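PDB 5H9D: farnesyl pyrophosphate synthetase from Staphylococcus aureus, which probably builds heptaprenyl diphosphate as a magnesium-dependent prenyltransferase that lengthens an allylic diphosphate chain with five-carbon units. Local coordinates for residues 165-170 with 202-207; 132-136 with 175-179. One frame throughout, in Å; residues are numbered along the deposited sequence.

The two contacts illustrate how one long helix can serve different neighbours at different points along its length. Both draw on helix 158-183: contact 1 uses residues 165-170 and contact 2 residues 175-179, and their centres lie about 14 Å apart. Contact 1, with its centre about 7 Å from that of the chain, is a nearly perpendicular crossing with helix 188-215 that combines close backbone approach, a hydrogen bond and hydrophobic packing. Contact 2 is also largely buried but lies farther out, about 14 Å from the centre, beside the partner subunit. Its two segments run antiparallel and more widely spaced, joined by aliphatic side chains with no hydrogen bond from one segment to the other.

Contact 1: residues 165-170 with 202-207; sequences INRKTA and GMSFQI
Ala170 and Gly202 mark the closest backbone approach, with CA atoms 3.9 Å apart, where helical segments 165-170 and 202-207 cross at 92° with axes 8.6 Å apart. Gly202 has no side chain, and the methyl of Ala170 lies against its backbone. The first helix has a pi-type turn at this point, the carbonyl of Ile165 accepting from the N atoms of both Thr169 and Ala170.

The polar link is Thr169 OG1 to Gln206 OE1, 2.6 Å, with the hydroxyl as donor. It meets the amide oxygen in the carbonyl plane, on a lone pair, at a C=O...O angle of 136°. Gln206 leaves its backbone with CG trans to N and then bends at chi2 (55°), turning the amide back to the threonine. The other threonine branch, CG2, meets the Phe205 ring at its edge, 3.6 Å from CD2.

Ile165 supplies the aliphatic counterpart. Its CG2 lies 3.5 Å from Gln206 CG, while CD1 reaches 3.7 Å from both Met203 CE and Ile207 CG1. The curled Met203 chain also lays SD against the methyl of Ala170.

Phe205 and Gln206 lie just upstream of the second aspartate-rich motif of this family, with two residues between Gln206 and its first aspartate, and Gln206 NE2 makes a weak hydrogen bond to Asp210 within it. Helix 276-296 packs against segment 202-207, its Tyr287 touching Met203 and Ile207.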
loop_
_atom_site.group_PDB
_atom_site.type_symbol
_atom_site.label_atom_id
_atom_site.label_comp_id
_atom_site.label_asym_id
_atom_site.label_seq_id
_atom_site.Cartn_x
_atom_site.Cartn_y
_atom_site.Cartn_z
ATOM N N ILE A 165 -5.723 -0.330 -14.113
ATOM C CA ILE A 165 -5.074 0.921 -13.738
ATOM C C ILE A 165 -5.977 1.710 -12.806
ATOM O O ILE A 165 -5.586 2.717 -12.218
ATOM C CB ILE A 165 -4.667 1.777 -14.965
ATOM C CG1 ILE A 165 -5.884 2.221 -15.736
ATOM C CG2 ILE A 165 -3.709 0.984 -15.846
ATOM C CD1 ILE A 165 -5.535 3.178 -16.785
ATOM N N ASN A 166 -7.196 1.220 -12.664
ATOM C CA ASN A 166 -8.141 1.832 -11.762
ATOM C C ASN A 166 -7.762 1.458 -10.318
ATOM O O ASN A 166 -7.663 2.326 -9.441
ATOM C CB ASN A 166 -9.539 1.337 -12.056
ATOM C CG ASN A 166 -10.526 1.820 -11.030
ATOM O OD1 ASN A 166 -10.720 3.036 -10.866
ATOM N ND2 ASN A 166 -11.146 0.879 -10.309
ATOM N N ARG A 167 -7.558 0.163 -10.066
ATOM C CA ARG A 167 -7.176 -0.304 -8.732
ATOM C C ARG A 167 -5.738 0.134 -8.423
ATOM O O ARG A 167 -5.445 0.692 -7.354
ATOM C CB ARG A 167 -7.242 -1.824 -8.645
ATOM C CG ARG A 167 -8.588 -2.450 -8.928
ATOM C CD ARG A 167 -8.397 -3.928 -9.274
ATOM N NE ARG A 167 -9.534 -4.450 -10.020
ATOM C CZ ARG A 167 -10.671 -4.880 -9.472
ATOM N NH1 ARG A 167 -10.831 -4.875 -8.145
ATOM N NH2 ARG A 167 -11.669 -5.278 -10.263
ATOM N N LYS A 168 -4.846 -0.130 -9.367
ATOM C CA LYS A 168 -3.435 0.203 -9.239
ATOM C C LYS A 168 -3.080 1.679 -9.002
ATOM O O LYS A 168 -2.182 1.960 -8.207
ATOM C CB LYS A 168 -2.705 -0.324 -10.488
ATOM C CG LYS A 168 -1.300 0.218 -10.792
ATOM C CD LYS A 168 -0.819 -0.365 -12.141
ATOM C CE LYS A 168 0.283 0.447 -12.841
ATOM N NZ LYS A 168 1.661 0.336 -12.239
ATOM N N THR A 169 -3.780 2.622 -9.635
ATOM C CA THR A 169 -3.413 4.032 -9.494
ATOM C C THR A 169 -4.518 5.052 -9.264
ATOM O O THR A 169 -4.394 5.932 -8.414
ATOM C CB THR A 169 -2.630 4.494 -10.739
ATOM O OG1 THR A 169 -1.521 3.621 -10.941
ATOM C CG2 THR A 169 -2.115 5.890 -10.577
ATOM N N ALA A 170 -5.577 4.964 -10.052
ATOM C CA ALA A 170 -6.696 5.895 -9.960
ATOM C C ALA A 170 -7.384 5.925 -8.583
ATOM O O ALA A 170 -7.730 6.991 -8.054
ATOM C CB ALA A 170 -7.714 5.559 -11.052
ATOM N N GLY A 202 -6.705 10.366 -12.121
ATOM C CA GLY A 202 -5.933 9.162 -11.864
ATOM C C GLY A 202 -5.841 8.216 -13.050
ATOM O O GLY A 202 -4.793 7.623 -13.273
ATOM N N MET A 203 -6.925 8.048 -13.801
ATOM C CA MET A 203 -6.911 7.174 -14.979
ATOM C C MET A 203 -5.991 7.786 -16.029
ATOM O O MET A 203 -5.139 7.100 -16.609
ATOM C CB MET A 203 -8.327 7.011 -15.562
ATOM C CG MET A 203 -9.320 6.307 -14.615
ATOM S SD MET A 203 -8.976 4.566 -14.388
ATOM C CE MET A 203 -9.092 3.954 -16.079
ATOM N N SER A 204 -6.151 9.082 -16.259
ATOM C CA SER A 204 -5.308 9.780 -17.214
ATOM C C SER A 204 -3.832 9.708 -16.802
ATOM O O SER A 204 -2.937 9.502 -17.630
ATOM C CB SER A 204 -5.722 11.232 -17.294
ATOM O OG SER A 204 -4.615 12.014 -17.699
ATOM N N PHE A 205 -3.606 9.893 -15.505
ATOM C CA PHE A 205 -2.298 9.867 -14.899
ATOM C C PHE A 205 -1.531 8.638 -15.371
ATOM O O PHE A 205 -0.493 8.752 -16.032
ATOM C CB PHE A 205 -2.475 9.835 -13.378
ATOM C CG PHE A 205 -1.181 9.986 -12.595
ATOM C CD1 PHE A 205 -0.353 11.084 -12.783
ATOM C CD2 PHE A 205 -0.822 9.054 -11.631
ATOM C CE1 PHE A 205 0.801 11.244 -12.020
ATOM C CE2 PHE A 205 0.320 9.214 -10.871
ATOM C CZ PHE A 205 1.128 10.303 -11.062
ATOM N N GLN A 206 -2.057 7.463 -15.020
ATOM C CA GLN A 206 -1.460 6.177 -15.363
ATOM C C GLN A 206 -1.310 5.947 -16.865
ATOM O O GLN A 206 -0.298 5.414 -17.314
ATOM C CB GLN A 206 -2.289 5.025 -14.754
ATOM C CG GLN A 206 -1.636 3.636 -14.883
ATOM C CD GLN A 206 -0.213 3.609 -14.277
ATOM O OE1 GLN A 206 -0.040 3.771 -13.063
ATOM N NE2 GLN A 206 0.805 3.419 -15.139
ATOM N N ILE A 207 -2.313 6.333 -17.640
ATOM C CA ILE A 207 -2.203 6.120 -19.065
ATOM C C ILE A 207 -0.982 6.874 -19.574
ATOM O O ILE A 207 -0.261 6.405 -20.451
ATOM C CB ILE A 207 -3.471 6.559 -19.808
ATOM C CG1 ILE A 207 -4.632 5.642 -19.418
ATOM C CG2 ILE A 207 -3.225 6.498 -21.298
ATOM C CD1 ILE A 207 -5.944 5.934 -20.083
#

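Contact 2: residues 132-136 with 175-179; sequences LISES and ISTEV
Leu132 and Ile133 face Ile175 and Val179 across an antiparallel helix pair in the all-alpha fold of isoprenoid synthases. Helices 127-150 and 158-183 follow one another in the chain, and their segments here run at 170° with axes 11.6 Å apart. At that spacing side chains, rather than backbones, fill the interface.

Ile175 provides the worked example. Its CB points to the opposing helix and divides the work between two branches. The shorter, CG2, stands trans to the backbone N and comes 4.1 Å from Ile133 CG1. The longer branch turns the other way: CG1 lies 4.1 Å from Leu132 CD2, the two side chains passing each other in opposite directions. At the tip, CD1 rests against Ser136, touching both CB and the hydroxyl oxygen. One isoleucine thus reaches three residues, Leu132, Ile133 and Ser136, on the side of the opposing helix that faces it.

Ile133 carries the packing farther along helix 158-183. Its side chain meets Val179 at about a right angle, with CD1 3.9 Å from Val179 CG2, and CG1 lies near the same methyl. These aliphatic groups form a continuous patch with Ile175.

Beyond the patch, Val179 also packs on Val67 of helix 62-85. On helix 127-150, Glu135 forms a salt bridge to Arg15 of the subunit 1 chain, so this helix joins the fold to its partner subunit.

Ser136 combines packing with hydrogen bonding within its own helix: OG, 2.9 Å from Leu132 O, and the backbone N, 3.2 Å from that same oxygen, approach it from opposite faces of the carbonyl plane.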
loop_
_atom_site.group_PDB
_atom_site.type_symbol
_atom_site.label_atom_id
_atom_site.label_comp_id
_atom_site.label_asym_id
_atom_site.label_seq_id
_atom_site.Cartn_x
_atom_site.Cartn_y
_atom_site.Cartn_z
ATOM N N LEU A 132 -14.219 3.010 3.807
ATOM C CA LEU A 132 -13.989 3.356 2.407
ATOM C C LEU A 132 -12.504 3.247 2.054
ATOM O O LEU A 132 -12.139 2.558 1.106
ATOM C CB LEU A 132 -14.521 4.764 2.115
ATOM C CG LEU A 132 -14.391 5.325 0.687
ATOM C CD1 LEU A 132 -15.355 6.502 0.455
ATOM C CD2 LEU A 132 -12.949 5.772 0.454
ATOM N N ILE A 133 -11.641 3.904 2.817
ATOM C CA ILE A 133 -10.212 3.829 2.541
ATOM C C ILE A 133 -9.639 2.408 2.640
ATOM O O ILE A 133 -8.768 2.030 1.853
ATOM C CB ILE A 133 -9.416 4.734 3.503
ATOM C CG1 ILE A 133 -9.900 6.182 3.366
ATOM C CG2 ILE A 133 -7.936 4.610 3.221
ATOM C CD1 ILE A 133 -9.099 7.194 4.162
ATOM N N SER A 134 -10.127 1.624 3.599
ATOM C CA SER A 134 -9.617 0.278 3.806
ATOM C C SER A 134 -9.986 -0.722 2.712
ATOM O O SER A 134 -9.126 -1.463 2.252
ATOM C CB SER A 134 -10.058 -0.241 5.178
ATOM O OG SER A 134 -11.433 -0.575 5.180
ATOM N N GLU A 135 -11.251 -0.745 2.291
ATOM C CA GLU A 135 -11.690 -1.657 1.221
ATOM C C GLU A 135 -10.992 -1.293 -0.105
ATOM O O GLU A 135 -10.731 -2.146 -0.959
ATOM C CB GLU A 135 -13.212 -1.581 1.047
ATOM C CG GLU A 135 -13.866 -2.931 0.738
ATOM C CD GLU A 135 -13.894 -3.852 1.952
ATOM O OE1 GLU A 135 -14.400 -3.430 3.027
ATOM O OE2 GLU A 135 -13.416 -4.999 1.836
ATOM N N SER A 136 -10.690 -0.008 -0.256
ATOM C CA SER A 136 -9.998 0.496 -1.430
ATOM C C SER A 136 -8.563 0.006 -1.447
ATOM O O SER A 136 -8.051 -0.341 -2.502
ATOM C CB SER A 136 -10.016 2.022 -1.443
ATOM O OG SER A 136 -11.338 2.495 -1.646
ATOM N N ILE A 175 -9.483 8.563 -3.703
ATOM C CA ILE A 175 -9.571 8.686 -2.231
ATOM C C ILE A 175 -9.009 10.039 -1.759
ATOM O O ILE A 175 -9.527 10.636 -0.816
ATOM C CB ILE A 175 -8.788 7.567 -1.550
ATOM C CG1 ILE A 175 -9.532 6.266 -1.766
ATOM C CG2 ILE A 175 -8.553 7.867 -0.086
ATOM C CD1 ILE A 175 -8.670 5.075 -1.489
ATOM N N SER A 176 -7.966 10.521 -2.425
ATOM C CA SER A 176 -7.364 11.791 -2.048
ATOM C C SER A 176 -8.326 12.946 -2.284
ATOM O O SER A 176 -8.358 13.909 -1.516
ATOM C CB SER A 176 -6.086 12.054 -2.845
ATOM O OG SER A 176 -5.221 10.946 -2.782
ATOM N N THR A 177 -9.095 12.881 -3.359
ATOM C CA THR A 177 -10.018 13.971 -3.620
ATOM C C THR A 177 -11.319 13.838 -2.827
ATOM O O THR A 177 -11.866 14.852 -2.388
ATOM C CB THR A 177 -10.342 14.081 -5.102
ATOM O OG1 THR A 177 -10.617 12.773 -5.614
ATOM C CG2 THR A 177 -9.192 14.713 -5.850
ATOM N N GLU A 178 -11.783 12.602 -2.620
ATOM C CA GLU A 178 -13.034 12.330 -1.892
ATOM C C GLU A 178 -12.951 12.673 -0.409
ATOM O O GLU A 178 -13.759 13.470 0.111
ATOM C CB GLU A 178 -13.413 10.861 -2.017
ATOM C CG GLU A 178 -14.891 10.586 -1.839
ATOM C CD GLU A 178 -15.227 9.103 -1.946
ATOM O OE1 GLU A 178 -14.624 8.388 -2.799
ATOM O OE2 GLU A 178 -16.112 8.651 -1.177
ATOM N N VAL A 179 -11.984 12.043 0.252
ATOM C CA VAL A 179 -11.703 12.235 1.666
ATOM C C VAL A 179 -11.343 13.699 1.946
ATOM O O VAL A 179 -11.781 14.304 2.922
ATOM C CB VAL A 179 -10.512 11.338 2.083
ATOM C CG1 VAL A 179 -10.150 11.587 3.535
ATOM C CG2 VAL A 179 -10.850 9.866 1.840
#